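Local structure of CghA (Chaetomium globosum, 6KBC) at residues 49-54 / 62-67. The protein belongs to the Diels-Alderase family, built from two beta-rich calycin-like domains, and holds the ligand WK1 in a pocket. Residues are numbered along the deposited sequence; the frame is centred on the assembly and turned at random.
With WK1 ((2S)-3-[(2S,4E)-4-[[(1R,2S,4aR,6S,8R,8aS)-2-[(E)-but-2-en-2-yl]-6,8-dimethyl-1,2,4a,5,6,7,8,8a-octahydronaphthalen-1-yl]-oxidanyl-methylidene]-3,5-bis(oxidanylidene)pyrrolidin-2-yl]-2-methyl-2-oxidanyl-propanoic acid), chain B.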
loop_
_atom_site.group_PDB
_atom_site.type_symbol
_atom_site.label_atom_id
_atom_site.label_comp_id
_atom_site.label_asym_id
_atom_site.label_seq_id
_atom_site.Cartn_x
_atom_site.Cartn_y
_atom_site.Cartn_z
ATOM N N TRP A 49 -0.404 7.872 -3.721
ATOM C CA TRP A 49 -1.784 7.423 -3.817
ATOM C C TRP A 49 -1.745 6.014 -4.386
ATOM O O TRP A 49 -1.300 5.820 -5.522
ATOM C CB TRP A 49 -2.615 8.340 -4.724
ATOM C CG TRP A 49 -2.749 9.755 -4.224
ATOM C CD1 TRP A 49 -3.832 10.305 -3.591
ATOM C CD2 TRP A 49 -1.769 10.789 -4.313
ATOM N NE1 TRP A 49 -3.584 11.621 -3.295
ATOM C CE2 TRP A 49 -2.323 11.941 -3.723
ATOM C CE3 TRP A 49 -0.473 10.854 -4.833
ATOM C CZ2 TRP A 49 -1.626 13.144 -3.638
ATOM C CZ3 TRP A 49 0.216 12.051 -4.749
ATOM C CH2 TRP A 49 -0.359 13.174 -4.153
ATOM N N LEU A 50 -2.183 5.038 -3.601
ATOM C CA LEU A 50 -2.095 3.636 -3.996
ATOM C C LEU A 50 -3.484 3.074 -4.254
ATOM O O LEU A 50 -4.404 3.282 -3.458
ATOM C CB LEU A 50 -1.398 2.793 -2.914
ATOM C CG LEU A 50 -1.283 1.269 -3.111
ATOM C CD1 LEU A 50 -0.005 0.760 -2.420
ATOM C CD2 LEU A 50 -2.517 0.507 -2.581
ATOM N N PHE A 51 -3.618 2.318 -5.343
ATOM C CA PHE A 51 -4.868 1.647 -5.690
ATOM C C PHE A 51 -4.527 0.222 -6.086
ATOM O O PHE A 51 -3.608 0.007 -6.875
ATOM C CB PHE A 51 -5.605 2.328 -6.860
ATOM C CG PHE A 51 -5.908 3.788 -6.639
ATOM C CD1 PHE A 51 -4.939 4.752 -6.863
ATOM C CD2 PHE A 51 -7.176 4.192 -6.244
ATOM C CE1 PHE A 51 -5.229 6.107 -6.667
ATOM C CE2 PHE A 51 -7.474 5.538 -6.051
ATOM C CZ PHE A 51 -6.496 6.493 -6.264
ATOM N N ASP A 52 -5.272 -0.753 -5.578
ATOM C CA ASP A 52 -4.944 -2.116 -5.959
ATOM C C ASP A 52 -6.206 -2.949 -6.104
ATOM O O ASP A 52 -7.319 -2.514 -5.793
ATOM C CB ASP A 52 -3.973 -2.786 -4.967
ATOM C CG ASP A 52 -4.500 -2.808 -3.546
ATOM O OD1 ASP A 52 -5.743 -2.777 -3.365
ATOM O OD2 ASP A 52 -3.669 -2.872 -2.603
ATOM N N ALA A 53 -6.005 -4.174 -6.570
ATOM C CA ALA A 53 -7.106 -5.094 -6.780
ATOM C C ALA A 53 -6.511 -6.484 -6.872
ATOM O O ALA A 53 -5.444 -6.662 -7.457
ATOM C CB ALA A 53 -7.857 -4.760 -8.070
ATOM N N MET A 54 -7.183 -7.470 -6.297
ATOM C CA MET A 54 -6.771 -8.822 -6.613
ATOM C C MET A 54 -7.983 -9.717 -6.640
ATOM O O MET A 54 -8.977 -9.444 -5.971
ATOM C CB MET A 54 -5.770 -9.360 -5.612
ATOM C CG MET A 54 -6.341 -9.526 -4.235
ATOM S SD MET A 54 -4.979 -10.172 -3.260
ATOM C CE MET A 54 -4.823 -11.812 -3.930
ATOM N N PHE A 62 -3.093 -6.725 -8.892
ATOM C CA PHE A 62 -2.723 -5.508 -9.587
ATOM C C PHE A 62 -2.530 -4.421 -8.549
ATOM O O PHE A 62 -3.313 -4.311 -7.610
ATOM C CB PHE A 62 -3.808 -5.074 -10.596
ATOM C CG PHE A 62 -3.470 -3.798 -11.317
ATOM C CD1 PHE A 62 -2.736 -3.830 -12.484
ATOM C CD2 PHE A 62 -3.869 -2.570 -10.810
ATOM C CE1 PHE A 62 -2.390 -2.661 -13.136
ATOM C CE2 PHE A 62 -3.541 -1.388 -11.464
ATOM C CZ PHE A 62 -2.795 -1.435 -12.624
ATOM N N THR A 63 -1.504 -3.607 -8.734
ATOM C CA THR A 63 -1.331 -2.478 -7.841
ATOM C C THR A 63 -0.643 -1.369 -8.615
ATOM O O THR A 63 0.202 -1.624 -9.476
ATOM C CB THR A 63 -0.537 -2.856 -6.578
ATOM O OG1 THR A 63 -0.586 -1.771 -5.638
ATOM C CG2 THR A 63 0.922 -3.190 -6.908
ATOM N N VAL A 64 -1.049 -0.143 -8.327
ATOM C CA VAL A 64 -0.410 1.036 -8.880
ATOM C C VAL A 64 -0.217 2.018 -7.739
ATOM O O VAL A 64 -1.110 2.197 -6.901
ATOM C CB VAL A 64 -1.252 1.650 -10.027
ATOM C CG1 VAL A 64 -2.674 1.952 -9.555
ATOM C CG2 VAL A 64 -0.587 2.887 -10.578
ATOM N N SER A 65 0.960 2.620 -7.678
ATOM C CA SER A 65 1.208 3.723 -6.768
ATOM C C SER A 65 1.493 4.943 -7.624
ATOM O O SER A 65 2.396 4.912 -8.465
ATOM C CB SER A 65 2.376 3.427 -5.814
ATOM O OG SER A 65 1.990 2.458 -4.854
ATOM N N PHE A 66 0.690 5.987 -7.444
ATOM C CA PHE A 66 0.959 7.281 -8.048
ATOM C C PHE A 66 1.879 8.053 -7.111
ATOM O O PHE A 66 1.506 8.344 -5.968
ATOM C CB PHE A 66 -0.333 8.051 -8.292
ATOM C CG PHE A 66 -1.245 7.408 -9.306
ATOM C CD1 PHE A 66 -2.118 6.399 -8.930
ATOM C CD2 PHE A 66 -1.236 7.821 -10.635
ATOM C CE1 PHE A 66 -2.980 5.807 -9.864
ATOM C CE2 PHE A 66 -2.092 7.235 -11.571
ATOM C CZ PHE A 66 -2.959 6.227 -11.183
ATOM N N PHE A 67 3.072 8.383 -7.598
ATOM C CA PHE A 67 4.121 8.988 -6.793
ATOM C C PHE A 67 4.368 10.436 -7.199
ATOM O O PHE A 67 4.419 10.758 -8.391
ATOM C CB PHE A 67 5.442 8.228 -6.941
ATOM C CG PHE A 67 5.495 6.914 -6.220
ATOM C CD1 PHE A 67 5.224 6.835 -4.863
ATOM C CD2 PHE A 67 5.874 5.761 -6.893
ATOM C CE1 PHE A 67 5.309 5.615 -4.189
ATOM C CE2 PHE A 67 5.963 4.544 -6.227
ATOM C CZ PHE A 67 5.680 4.472 -4.875
HETATM O O WK1 B . 8.912 -0.132 -8.634
HETATM C C17 WK1 B . 7.903 -0.641 -8.218
HETATM O O1 WK1 B . 7.048 -1.059 -8.947
HETATM C C19 WK1 B . 7.685 -0.780 -6.767
HETATM O O2 WK1 B . 8.789 -0.393 -6.022
HETATM C C18 WK1 B . 7.466 -2.226 -6.447
HETATM C C20 WK1 B . 6.526 0.138 -6.495
HETATM C C22 WK1 B . 5.916 -0.148 -5.184
HETATM N N WK1 B . 4.677 0.526 -4.844
HETATM C C21 WK1 B . 4.751 0.994 -3.603
HETATM O O5 WK1 B . 3.754 1.627 -3.030
HETATM C C23 WK1 B . 6.721 0.073 -4.004
HETATM O O4 WK1 B . 7.959 -0.341 -3.830
HETATM C C24 WK1 B . 6.051 0.760 -2.955
HETATM C C16 WK1 B . 6.578 1.097 -1.637
HETATM O O3 WK1 B . 7.771 0.733 -1.366
HETATM C C9 WK1 B . 5.710 1.709 -0.618
HETATM C C8 WK1 B . 5.034 0.438 -0.031
HETATM C C12 WK1 B . 4.625 -0.680 -0.968
HETATM C C13 WK1 B . 3.408 -0.796 -1.449
HETATM C C90 WK1 B . 3.039 -1.904 -2.375
HETATM C C14 WK1 B . 5.623 -1.703 -1.379
HETATM C C7 WK1 B . 5.887 -0.216 1.013
HETATM C C6 WK1 B . 6.334 0.506 2.005
HETATM C C3 WK1 B . 6.205 1.990 1.875
HETATM C C4 WK1 B . 6.439 2.492 0.465
HETATM C C5 WK1 B . 5.986 3.938 0.431
HETATM C C11 WK1 B . 6.360 4.564 -0.876
HETATM C C2 WK1 B . 6.934 2.818 2.901
HETATM C C1 WK1 B . 6.230 4.138 2.907
HETATM C C10 WK1 B . 6.636 5.068 4.003
HETATM C C WK1 B . 6.490 4.787 1.582
HETATM O O HOH W 1 -1.045 -2.891 -3.330
#
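Phe51 and Phe66 meet rim to rim on one face of an antiparallel strand pair, Phe51 CD1 lying 3.7 Å from Phe66 CE1. Their planes stand at 87°, neither ring covering the other's face. Each CG is anti to its carbonyl carbon, and the side chains cross at about a right angle. On the same face, Val64 CG1 packs 4.0 Å from Phe51 CB, and Phe66 O lies at the edge of the Trp49 indole, in its plane, 3.4 Å from CE3. Phe135 contacts all three aromatic residues, stacking on Trp49 and meeting Phe66 edge-to-face.

The other face is more polar. Ser65 OG donates to WK1 O5 at 2.7 Å, while Leu50 CD1 lies 3.6 Å from Ser65 OG and also approaches the ligand. One water bridges Asp52 OD2 (2.7 Å) and Thr63 OG1 (2.6 Å); OD2 also forms a salt bridge with Arg246, while OD1 accepts a hydrogen bond from Gly225 N.

Paired backbone hydrogen bonds at Trp49-Phe66, Phe51-Val64 and Ala53-Phe62 fix this register, with strand axes at 177°. Together they form a beta hairpin of the N-terminal, calycin-clan domain, one face carrying Trp49, Phe51, Phe62 and Phe66, the other giving Leu50, Ser65 and Phe67 to the WK1 pocket.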